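Local atomic coordinates of flap endonuclease 1 (Methanocaldococcus jannaschii, PDB entry 1A76), a protein that cuts the 5'-overhanging flaps left by displacement synthesis in DNA replication and repair, probably with the help of two bound magnesium ions, and also acts as a 5'-3' exonuclease. Residues A[137-140]-A[141-144]. Residues are numbered along the deposited sequence; the frame is centred on the assembly and turned at random.
Sequences YLLS and LMGI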
loop_
_atom_site.group_PDB
_atom_site.type_symbol
_atom_site.label_atom_id
_atom_site.label_comp_id
_atom_site.label_asym_id
_atom_site.label_seq_id
_atom_site.Cartn_x
_atom_site.Cartn_y
_atom_site.Cartn_z
ATOM N N TYR A 137 -1.381 13.140 9.752
ATOM C CA TYR A 137 -1.073 14.234 10.673
ATOM C C TYR A 137 0.200 13.905 11.438
ATOM O O TYR A 137 1.080 14.751 11.606
ATOM C CB TYR A 137 -2.224 14.434 11.662
ATOM C CG TYR A 137 -1.925 15.406 12.800
ATOM C CD1 TYR A 137 -1.550 16.726 12.534
ATOM C CD2 TYR A 137 -2.046 15.012 14.141
ATOM C CE1 TYR A 137 -1.303 17.635 13.575
ATOM C CE2 TYR A 137 -1.800 15.921 15.193
ATOM C CZ TYR A 137 -1.431 17.226 14.895
ATOM O OH TYR A 137 -1.196 18.133 15.906
ATOM N N LEU A 138 0.293 12.664 11.904
ATOM C CA LEU A 138 1.459 12.222 12.654
ATOM C C LEU A 138 2.716 12.344 11.792
ATOM O O LEU A 138 3.772 12.767 12.268
ATOM C CB LEU A 138 1.266 10.771 13.119
ATOM C CG LEU A 138 2.459 10.077 13.796
ATOM C CD1 LEU A 138 2.869 10.845 15.043
ATOM C CD2 LEU A 138 2.095 8.629 14.139
ATOM N N LEU A 139 2.599 11.984 10.518
ATOM C CA LEU A 139 3.748 12.058 9.622
ATOM C C LEU A 139 4.176 13.510 9.452
ATOM O O LEU A 139 5.367 13.811 9.392
ATOM C CB LEU A 139 3.403 11.453 8.270
ATOM C CG LEU A 139 3.345 9.918 8.242
ATOM C CD1 LEU A 139 2.771 9.482 6.902
ATOM C CD2 LEU A 139 4.747 9.338 8.447
ATOM N N SER A 140 3.199 14.408 9.376
ATOM C CA SER A 140 3.494 15.831 9.224
ATOM C C SER A 140 4.244 16.319 10.460
ATOM O O SER A 140 5.196 17.093 10.367
ATOM C CB SER A 140 2.200 16.624 9.072
ATOM O OG SER A 140 1.613 16.817 10.342
ATOM N N LEU A 141 3.795 15.872 11.624
ATOM C CA LEU A 141 4.437 16.260 12.875
ATOM C C LEU A 141 5.854 15.710 12.880
ATOM O O LEU A 141 6.774 16.339 13.398
ATOM C CB LEU A 141 3.654 15.700 14.071
ATOM C CG LEU A 141 2.323 16.398 14.339
ATOM C CD1 LEU A 141 1.639 15.736 15.524
ATOM C CD2 LEU A 141 2.561 17.889 14.590
ATOM N N MET A 142 6.025 14.533 12.287
ATOM C CA MET A 142 7.328 13.892 12.235
ATOM C C MET A 142 8.249 14.478 11.169
ATOM O O MET A 142 9.429 14.136 11.114
ATOM C CB MET A 142 7.163 12.392 11.998
ATOM C CG MET A 142 6.516 11.640 13.146
ATOM S SD MET A 142 6.218 9.937 12.655
ATOM C CE MET A 142 7.874 9.349 12.382
ATOM N N GLY A 143 7.705 15.358 10.335
ATOM C CA GLY A 143 8.478 15.991 9.278
ATOM C C GLY A 143 8.730 15.058 8.116
ATOM O O GLY A 143 9.619 15.307 7.282
ATOM N N ILE A 144 7.962 13.969 8.080
ATOM C CA ILE A 144 8.087 12.944 7.039
ATOM C C ILE A 144 7.083 13.239 5.920
ATOM O O ILE A 144 5.878 13.311 6.157
ATOM C CB ILE A 144 7.781 11.526 7.590
ATOM C CG1 ILE A 144 8.593 11.250 8.870
ATOM C CG2 ILE A 144 8.045 10.488 6.498
ATOM C CD1 ILE A 144 10.101 11.411 8.715
#
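Leu139 and Ile144 bracket the Schellman motif that ends helix 129-142 and turns the chain toward strand 146-148, the outermost strand on that side of the central sheet. Gly143 makes the turn: its phi of 76° strains most residues but suits glycine. The reversal lets Ile144 N reach back to Leu139 O in a hydrogen bond of 2.9 Å, while Gly143 N makes a hydrogen bond to Ser140 O from above the carbonyl plane. Across this turn Leu139 CD2 rests on Ile144 CB at 3.8 Å, the hydrophobic contact that commonly accompanies the motif. This is the tightly packed side, where Leu139, Ile144 and Met142 face helix 56-70, and Trp77 of strand 74-79 touches both Leu139 and Ile144. Flexible Met142 has its sulfur SD 3.9 Å from Leu138 CG, and branched Leu138 fills in against Phe289 and Leu290 of helix 283-292.

The more exposed side carries Tyr137 and Ser140. With its CG swung away from the backbone N (chi1 171°), Tyr137 lays one ring face against Leu141, whose methyl CD1 makes a CH-pi contact 3.8 Å from the ring centroid, offset toward the rim. Small enough to fold back on the helix, Ser140 brings OG to 2.5 Å from Tyr137 O, a doubtfully short length for a hydrogen bond; the same Tyr137 O accepts a sound hydrogen bond from Leu141 N at 2.9 Å.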